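Local coordinates for protein isomaltodextranase (Arthrobacter globiformis, PDB 5AWO) that hydrolyses (1->6)-alpha-D-glucosidic linkages in polysaccharides, removing successive isomaltose units from the non-reducing ends of the chains, at residues R533-T538 against G599-L603; V364-D370 against A461-V465; R277-Q283 against A293-C297. All coordinates share one frame; numbering follows the deposited sequence.

The three contacts follow one another along the chain in the order 3, 2, 1, and none touches another. Contact 1 is mostly buried and joins two strands of the carbohydrate-binding module by backbone bonds. Contacts 2 and 3 are partly buried. In contact 2 a helix meets a strand of the beta-sandwich domain that follows the barrel, through aliphatic tips and a salt bridge at the more exposed end; in contact 3 a bend between two short helices closes on itself through apolar side chains and a bridging water. Contacts 2 and 3, with centres about 23 Å apart, both border helix 326-339, whereas contact 1 lies about 33 Å and 38 Å from them, centre to centre.

Contact 1: R533-T538 against G599-L603; sequences RYANAT and GAINL
OD1 of Asn536 is gripped twice by Thr538 while it lies 3.4 Å from Ala600 O across the contact, two acceptors that do not bond; Ala600 O has its own donor in Ser542 OG. The hydroxyl OG1 of Thr538 donates to Asn536 OD1 at 2.6 Å, in the carbonyl plane and on a lone pair. Thr538 N reaches the same OD1 over 3.0 Å from a tilted position, which makes an Asx turn just past the strand end. The amide nitrogen, ND2, donates to the backbone oxygens of Phe564 and Asp540, so the group is fixed in rotation. Thr538 CG2 meanwhile packs against Ala600 CB.

Beyond this turn, 533-535 and 601-603 run antiparallel as neighbouring strands in the beta-sandwich of the CBM35 module. Ala535 and Asn602 form the hydrogen-bonded pair: Ala535 N to Asn602 O and Asn602 N to Ala535 O are both 2.9 Å. Next to it Tyr534 faces Leu603 as a non-hydrogen-bonded pair, and a CA-H...O contact runs from Tyr534 CA to Asn602 O, 3.1 Å.

With CG of Tyr534 set between its own N and carbonyl carbon (chi1 78°), the ring swings off the partner strand, leaving CB to meet Ile601 CD1 at 4.2 Å. The ring packs edge-to-face with Phe564, its hydroxyl bonded to Pro565 O. Leu603 CD1 rests 3.5 Å from Arg533 O.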
loop_
_atom_site.group_PDB
_atom_site.type_symbol
_atom_site.label_atom_id
_atom_site.label_comp_id
_atom_site.label_asym_id
_atom_site.label_seq_id
_atom_site.Cartn_x
_atom_site.Cartn_y
_atom_site.Cartn_z
ATOM N N ARG A 533 24.787 11.781 -0.500
ATOM C CA ARG A 533 25.609 11.644 0.694
ATOM C C ARG A 533 25.675 10.175 1.060
ATOM O O ARG A 533 24.630 9.526 1.245
ATOM C CB ARG A 533 25.115 12.486 1.885
ATOM C CG ARG A 533 26.118 12.549 3.027
ATOM C CD ARG A 533 25.761 13.575 4.092
ATOM N NE ARG A 533 26.887 13.849 4.994
ATOM C CZ ARG A 533 27.035 13.406 6.241
ATOM N NH1 ARG A 533 26.117 12.646 6.834
ATOM N NH2 ARG A 533 28.106 13.749 6.941
ATOM N N TYR A 534 26.893 9.660 1.184
ATOM C CA TYR A 534 27.131 8.227 1.238
ATOM C C TYR A 534 28.322 7.883 2.140
ATOM O O TYR A 534 29.141 8.754 2.456
ATOM C CB TYR A 534 27.413 7.704 -0.184
ATOM C CG TYR A 534 28.834 8.005 -0.631
ATOM C CD1 TYR A 534 29.167 9.248 -1.155
ATOM C CD2 TYR A 534 29.842 7.067 -0.462
ATOM C CE1 TYR A 534 30.473 9.539 -1.539
ATOM C CE2 TYR A 534 31.150 7.353 -0.837
ATOM C CZ TYR A 534 31.450 8.591 -1.362
ATOM O OH TYR A 534 32.759 8.879 -1.732
ATOM N N ALA A 535 28.404 6.625 2.554
ATOM C CA ALA A 535 29.617 6.045 3.154
ATOM C C ALA A 535 30.056 4.847 2.286
ATOM O O ALA A 535 29.222 4.163 1.681
ATOM C CB ALA A 535 29.371 5.598 4.577
ATOM N N ASN A 536 31.370 4.621 2.213
ATOM C CA ASN A 536 31.953 3.477 1.492
ATOM C C ASN A 536 33.373 3.237 1.978
ATOM O O ASN A 536 34.283 3.960 1.576
ATOM C CB ASN A 536 31.996 3.734 -0.012
ATOM C CG ASN A 536 32.887 2.738 -0.763
ATOM O OD1 ASN A 536 33.157 1.648 -0.279
ATOM N ND2 ASN A 536 33.326 3.122 -1.941
ATOM N N ALA A 537 33.533 2.263 2.853
ATOM C CA ALA A 537 34.849 1.864 3.351
ATOM C C ALA A 537 35.153 0.450 2.902
ATOM O O ALA A 537 35.660 -0.342 3.671
ATOM C CB ALA A 537 34.905 1.961 4.865
ATOM N N THR A 538 34.813 0.139 1.656
ATOM C CA THR A 538 35.130 -1.171 1.084
ATOM C C THR A 538 36.611 -1.302 0.709
ATOM O O THR A 538 37.076 -2.407 0.437
ATOM C CB THR A 538 34.324 -1.459 -0.185
ATOM O OG1 THR A 538 34.535 -0.420 -1.136
ATOM C CG2 THR A 538 32.815 -1.594 0.148
ATOM N N GLY A 599 31.315 -3.164 -5.313
ATOM C CA GLY A 599 31.397 -2.820 -3.906
ATOM C C GLY A 599 30.068 -2.645 -3.183
ATOM O O GLY A 599 29.138 -3.446 -3.349
ATOM N N ALA A 600 30.004 -1.594 -2.368
ATOM C CA ALA A 600 28.824 -1.293 -1.558
ATOM C C ALA A 600 28.875 0.162 -1.087
ATOM O O ALA A 600 29.952 0.757 -0.995
ATOM C CB ALA A 600 28.769 -2.224 -0.368
ATOM N N ILE A 601 27.710 0.744 -0.788
ATOM C CA ILE A 601 27.651 2.023 -0.089
ATOM C C ILE A 601 26.555 1.970 0.942
ATOM O O ILE A 601 25.665 1.124 0.870
ATOM C CB ILE A 601 27.357 3.248 -0.986
ATOM C CG1 ILE A 601 25.879 3.305 -1.434
ATOM C CG2 ILE A 601 28.328 3.310 -2.162
ATOM C CD1 ILE A 601 25.513 4.578 -2.181
ATOM N N ASN A 602 26.630 2.897 1.883
ATOM C CA ASN A 602 25.471 3.249 2.724
ATOM C C ASN A 602 25.001 4.607 2.242
ATOM O O ASN A 602 25.820 5.474 1.937
ATOM C CB ASN A 602 25.847 3.286 4.183
ATOM C CG ASN A 602 26.143 1.908 4.745
ATOM O OD1 ASN A 602 25.601 0.911 4.277
ATOM N ND2 ASN A 602 26.999 1.841 5.761
ATOM N N LEU A 603 23.689 4.815 2.148
ATOM C CA LEU A 603 23.161 6.033 1.577
ATOM C C LEU A 603 22.396 6.825 2.627
ATOM O O LEU A 603 21.466 6.297 3.239
ATOM C CB LEU A 603 22.249 5.733 0.386
ATOM C CG LEU A 603 21.717 6.943 -0.365
ATOM C CD1 LEU A 603 22.825 7.658 -1.148
ATOM C CD2 LEU A 603 20.591 6.546 -1.294
#

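Contact 2: V364-D370 against A461-V465; sequences VLQLNAD and AIFRV
Leu367 and Ile462 point at each other tip to tip, their CD1 atoms 3.7 Å apart, where the helix that follows the last strand of the TIM barrel lies on the antiparallel beta-sandwich domain next in the chain. In this GH27 layout helix 362-370 runs aslant over strand 460-466, the short segment axes 9.6 Å apart. One turn earlier, Val364 crosses Ile462 at a slant, with CG2 against CG2.

The two branches of Leu367 divide the work. While CD1 meets the isoleucine, CD2 covers one face of the Arg464 guanidinium, 3.3 Å above its plane and off toward the rim; the two side chains slide past one another in opposite directions. The arginine gets there by bending at chi2 (75°) and again at chi3, which lays its flat end along the helix and turns an edge to Asp370.

That edge carries the salt bridge. Arg464 NH2 donates to Asp370 OD2 at 2.7 Å, close to the guanidinium plane. It meets OD2 on the anti side, 30° out of the carboxylate plane; the two planes stand 69° apart. Arg464 NH1 adds a weak bond to the same oxygen and has a second partner in Ser404 OG. An alanine in place of Asp370 would probably leave the arginine without its countercharge and Gln366 NE2 without its acceptor.

On the other carboxylate oxygen, Gln366 NE2 donates to Asp370 OD1 over 2.9 Å from above the carboxylate plane. Beside the salt bridge a water accepts from Arg464 NH1 at 2.9 Å and donates weakly to Asp370 OD2.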
loop_
_atom_site.group_PDB
_atom_site.type_symbol
_atom_site.label_atom_id
_atom_site.label_comp_id
_atom_site.label_asym_id
_atom_site.label_seq_id
_atom_site.Cartn_x
_atom_site.Cartn_y
_atom_site.Cartn_z
ATOM N N VAL A 364 -5.929 17.711 4.831
ATOM C CA VAL A 364 -5.554 16.332 5.148
ATOM C C VAL A 364 -5.623 15.495 3.877
ATOM O O VAL A 364 -4.686 14.759 3.568
ATOM C CB VAL A 364 -6.424 15.782 6.295
ATOM C CG1 VAL A 364 -6.177 14.297 6.499
ATOM C CG2 VAL A 364 -6.143 16.532 7.600
ATOM N N LEU A 365 -6.694 15.659 3.109
ATOM C CA LEU A 365 -6.804 14.949 1.830
ATOM C C LEU A 365 -5.655 15.307 0.890
ATOM O O LEU A 365 -5.190 14.443 0.122
ATOM C CB LEU A 365 -8.141 15.186 1.140
ATOM C CG LEU A 365 -9.353 14.546 1.843
ATOM C CD1 LEU A 365 -10.643 15.028 1.188
ATOM C CD2 LEU A 365 -9.258 13.033 1.861
ATOM N N GLN A 366 -5.212 16.558 0.921
ATOM C CA GLN A 366 -4.172 16.969 0.002
ATOM C C GLN A 366 -2.921 16.138 0.209
ATOM O O GLN A 366 -2.206 15.869 -0.754
ATOM C CB GLN A 366 -3.880 18.456 0.140
ATOM C CG GLN A 366 -3.057 19.007 -1.013
ATOM C CD GLN A 366 -3.826 19.003 -2.311
ATOM O OE1 GLN A 366 -4.963 19.454 -2.355
ATOM N NE2 GLN A 366 -3.223 18.457 -3.375
ATOM N N LEU A 367 -2.632 15.701 1.442
ATOM C CA LEU A 367 -1.485 14.818 1.682
ATOM C C LEU A 367 -1.626 13.508 0.885
ATOM O O LEU A 367 -0.691 13.027 0.239
ATOM C CB LEU A 367 -1.322 14.498 3.162
ATOM C CG LEU A 367 -0.861 15.639 4.065
ATOM C CD1 LEU A 367 -0.931 15.245 5.533
ATOM C CD2 LEU A 367 0.548 16.113 3.734
ATOM N N ASN A 368 -2.821 12.948 0.918
ATOM C CA ASN A 368 -3.123 11.762 0.115
ATOM C C ASN A 368 -3.021 12.014 -1.387
ATOM O O ASN A 368 -2.390 11.236 -2.103
ATOM C CB ASN A 368 -4.471 11.152 0.520
ATOM C CG ASN A 368 -5.009 10.175 -0.519
ATOM O OD1 ASN A 368 -5.596 10.592 -1.496
ATOM N ND2 ASN A 368 -4.835 8.874 -0.298
ATOM N N ALA A 369 -3.587 13.126 -1.854
ATOM C CA ALA A 369 -3.495 13.474 -3.281
ATOM C C ALA A 369 -2.059 13.643 -3.718
ATOM O O ALA A 369 -1.698 13.220 -4.849
ATOM C CB ALA A 369 -4.259 14.755 -3.596
ATOM N N ASP A 370 -1.248 14.263 -2.864
ATOM C CA ASP A 370 0.165 14.524 -3.214
ATOM C C ASP A 370 1.032 13.260 -3.116
ATOM O O ASP A 370 2.196 13.255 -3.551
ATOM C CB ASP A 370 0.760 15.669 -2.380
ATOM C CG ASP A 370 0.088 17.038 -2.649
ATOM O OD1 ASP A 370 -0.669 17.154 -3.644
ATOM O OD2 ASP A 370 0.300 17.956 -1.826
ATOM N N ALA A 461 -2.207 14.746 15.961
ATOM C CA ALA A 461 -2.027 15.970 15.215
ATOM C C ALA A 461 -1.311 15.635 13.916
ATOM O O ALA A 461 -0.500 14.707 13.883
ATOM C CB ALA A 461 -1.220 16.966 16.000
ATOM N N ILE A 462 -1.636 16.365 12.854
ATOM C CA ILE A 462 -0.984 16.156 11.572
ATOM C C ILE A 462 -0.652 17.508 10.959
ATOM O O ILE A 462 -1.438 18.478 11.025
ATOM C CB ILE A 462 -1.831 15.242 10.640
ATOM C CG1 ILE A 462 -1.035 14.683 9.479
ATOM C CG2 ILE A 462 -3.101 15.914 10.182
ATOM C CD1 ILE A 462 -1.721 13.561 8.727
ATOM N N PHE A 463 0.546 17.557 10.371
ATOM C CA PHE A 463 1.158 18.814 9.928
ATOM C C PHE A 463 1.659 18.669 8.500
ATOM O O PHE A 463 2.153 17.602 8.096
ATOM C CB PHE A 463 2.355 19.181 10.813
ATOM C CG PHE A 463 2.048 19.292 12.273
ATOM C CD1 PHE A 463 1.633 20.508 12.832
ATOM C CD2 PHE A 463 2.161 18.180 13.098
ATOM C CE1 PHE A 463 1.342 20.607 14.171
ATOM C CE2 PHE A 463 1.867 18.278 14.434
ATOM C CZ PHE A 463 1.478 19.493 14.971
ATOM N N ARG A 464 1.548 19.759 7.734
ATOM C CA ARG A 464 2.354 19.909 6.508
ATOM C C ARG A 464 3.574 20.707 6.910
ATOM O O ARG A 464 3.431 21.809 7.454
ATOM C CB ARG A 464 1.568 20.635 5.420
ATOM C CG ARG A 464 2.379 20.962 4.153
ATOM C CD ARG A 464 2.653 19.773 3.257
ATOM N NE ARG A 464 1.452 19.339 2.577
ATOM C CZ ARG A 464 1.372 18.862 1.333
ATOM N NH1 ARG A 464 2.437 18.703 0.583
ATOM N NH2 ARG A 464 0.210 18.498 0.858
ATOM N N VAL A 465 4.765 20.164 6.639
ATOM C CA VAL A 465 6.025 20.828 6.901
ATOM C C VAL A 465 6.722 21.123 5.570
ATOM O O VAL A 465 6.899 20.246 4.722
ATOM C CB VAL A 465 6.926 19.971 7.800
ATOM C CG1 VAL A 465 8.250 20.686 8.069
ATOM C CG2 VAL A 465 6.203 19.621 9.107
HETATM O O HOH W 1 3.065 18.555 -2.266
#

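Contact 3: R277-Q283 against A293-C297; sequences RLSGMRQ and ANPFC
Leu278 spreads its two methyls over the start of the second helix, CD1 at 4.0 Å from Pro295 CG and CD2 at 3.9 Å from Phe296 CE2. It crosses the proline at about a right angle and the phenylalanine at a slant. Met281 bends at chi3 (-69°), bringing CE to 3.8 Å from Ala293 CB. Arg282 covers the same alanine methyl from its own stem, CG to CB 3.7 Å.

Among the polar links, a water ties the two segments together, donating to Arg282 O at 2.8 Å and accepting from Ala293 N at 2.9 Å. The guanidinium of Arg282 sets a face over Ala293 N, and its nitrogens are held by Pro290 O and Asn291 O, in the loop between the segments. Gln283 folds back on its own segment: its NE2 donates to Ser279 O at 3.0 Å, with Ser279 O lying close to the amide plane of Gln283. The OE1 of Gln283 is bonded to Arg412 NH2 and lies 3.1 Å from Cys297 SG.

Asn294 is at the N-cap position of helix 295-302, with residues 280-283 lying beside it. Outside, Phe296 packs edge-to-face with Phe410 of strand 405-410 and against Thr331 and Leu335 of helix 326-339, and Ser279 OG bonds Arg412 NE, joining these two helix ends to the beta-sandwich domain that follows the barrel.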
loop_
_atom_site.group_PDB
_atom_site.type_symbol
_atom_site.label_atom_id
_atom_site.label_comp_id
_atom_site.label_asym_id
_atom_site.label_seq_id
_atom_site.Cartn_x
_atom_site.Cartn_y
_atom_site.Cartn_z
ATOM N N ARG A 277 -10.250 -1.994 17.888
ATOM C CA ARG A 277 -9.828 -2.514 16.595
ATOM C C ARG A 277 -8.726 -1.652 15.957
ATOM O O ARG A 277 -7.869 -2.197 15.247
ATOM C CB ARG A 277 -11.009 -2.655 15.657
ATOM C CG ARG A 277 -11.862 -3.869 16.035
ATOM C CD ARG A 277 -11.365 -5.102 15.270
ATOM N NE ARG A 277 -11.768 -6.291 15.940
ATOM C CZ ARG A 277 -11.597 -7.506 15.494
ATOM N NH1 ARG A 277 -11.133 -7.728 14.275
ATOM N NH2 ARG A 277 -11.951 -8.515 16.258
ATOM N N LEU A 278 -8.705 -0.360 16.246
ATOM C CA LEU A 278 -7.666 0.507 15.707
ATOM C C LEU A 278 -6.312 0.336 16.385
ATOM O O LEU A 278 -5.269 0.483 15.725
ATOM C CB LEU A 278 -8.105 1.969 15.791
ATOM C CG LEU A 278 -7.301 2.965 14.927
ATOM C CD1 LEU A 278 -7.738 2.895 13.474
ATOM C CD2 LEU A 278 -7.419 4.385 15.467
ATOM N N SER A 279 -6.319 0.065 17.688
ATOM C CA SER A 279 -5.118 0.149 18.516
ATOM C C SER A 279 -4.959 -0.954 19.551
ATOM O O SER A 279 -3.910 -1.049 20.173
ATOM C CB SER A 279 -5.143 1.529 19.192
ATOM O OG SER A 279 -3.927 1.853 19.847
ATOM N N GLY A 280 -5.989 -1.776 19.724
ATOM C CA GLY A 280 -6.006 -2.801 20.778
ATOM C C GLY A 280 -5.855 -4.215 20.269
ATOM O O GLY A 280 -5.083 -4.488 19.338
ATOM N N MET A 281 -6.554 -5.125 20.947
ATOM C CA MET A 281 -6.577 -6.579 20.689
ATOM C C MET A 281 -5.339 -7.286 21.180
ATOM O O MET A 281 -5.398 -8.077 22.134
ATOM C CB MET A 281 -6.837 -6.916 19.220
ATOM C CG MET A 281 -8.181 -6.433 18.725
ATOM S SD MET A 281 -8.357 -6.530 16.933
ATOM C CE MET A 281 -7.222 -5.254 16.444
ATOM N N ARG A 282 -4.228 -7.053 20.509
ATOM C CA ARG A 282 -2.912 -7.579 20.891
ATOM C C ARG A 282 -1.905 -6.733 20.134
ATOM O O ARG A 282 -2.215 -6.230 19.045
ATOM C CB ARG A 282 -2.715 -9.051 20.520
ATOM C CG ARG A 282 -2.944 -9.386 19.049
ATOM C CD ARG A 282 -2.525 -10.789 18.630
ATOM N NE ARG A 282 -2.950 -11.071 17.247
ATOM C CZ ARG A 282 -2.210 -10.971 16.142
ATOM N NH1 ARG A 282 -0.931 -10.634 16.150
ATOM N NH2 ARG A 282 -2.816 -11.183 14.979
ATOM N N GLN A 283 -0.710 -6.598 20.677
ATOM C CA GLN A 283 0.339 -5.838 20.059
ATOM C C GLN A 283 1.410 -6.716 19.448
ATOM O O GLN A 283 2.228 -6.229 18.660
ATOM C CB GLN A 283 0.962 -4.893 21.086
ATOM C CG GLN A 283 -0.030 -4.101 21.919
ATOM C CD GLN A 283 -0.930 -3.208 21.085
ATOM O OE1 GLN A 283 -0.466 -2.504 20.197
ATOM N NE2 GLN A 283 -2.201 -3.227 21.374
ATOM N N ALA A 293 -2.495 -7.411 14.663
ATOM C CA ALA A 293 -3.944 -7.291 14.720
ATOM C C ALA A 293 -4.453 -5.883 14.463
ATOM O O ALA A 293 -5.405 -5.696 13.729
ATOM C CB ALA A 293 -4.484 -7.790 16.054
ATOM N N ASN A 294 -3.830 -4.888 15.097
ATOM C CA ASN A 294 -4.292 -3.506 14.965
ATOM C C ASN A 294 -3.418 -2.767 13.964
ATOM O O ASN A 294 -2.234 -3.118 13.767
ATOM C CB ASN A 294 -4.353 -2.788 16.332
ATOM C CG ASN A 294 -2.998 -2.609 16.973
ATOM O OD1 ASN A 294 -2.622 -3.349 17.922
ATOM N ND2 ASN A 294 -2.241 -1.691 16.484
ATOM N N PRO A 295 -3.986 -1.760 13.277
ATOM C CA PRO A 295 -3.229 -1.083 12.211
ATOM C C PRO A 295 -2.111 -0.174 12.699
ATOM O O PRO A 295 -1.150 0.037 11.957
ATOM C CB PRO A 295 -4.309 -0.342 11.423
ATOM C CG PRO A 295 -5.429 -0.144 12.434
ATOM C CD PRO A 295 -5.422 -1.420 13.230
ATOM N N PHE A 296 -2.158 0.329 13.942
ATOM C CA PHE A 296 -0.982 1.028 14.420
ATOM C C PHE A 296 0.225 0.110 14.310
ATOM O O PHE A 296 1.278 0.511 13.788
ATOM C CB PHE A 296 -1.132 1.523 15.852
ATOM C CG PHE A 296 -1.786 2.869 15.978
ATOM C CD1 PHE A 296 -1.055 4.025 15.697
ATOM C CD2 PHE A 296 -3.088 3.010 16.410
ATOM C CE1 PHE A 296 -1.638 5.274 15.821
ATOM C CE2 PHE A 296 -3.664 4.248 16.545
ATOM C CZ PHE A 296 -2.934 5.400 16.254
ATOM N N CYS A 297 0.095 -1.123 14.786
ATOM C CA CYS A 297 1.211 -2.063 14.761
ATOM C C CYS A 297 1.442 -2.604 13.353
ATOM O O CYS A 297 2.599 -2.793 12.950
ATOM C CB CYS A 297 0.971 -3.233 15.694
ATOM S SG CYS A 297 1.030 -2.776 17.453
HETATM O O HOH W 2 -0.649 -7.153 16.861
#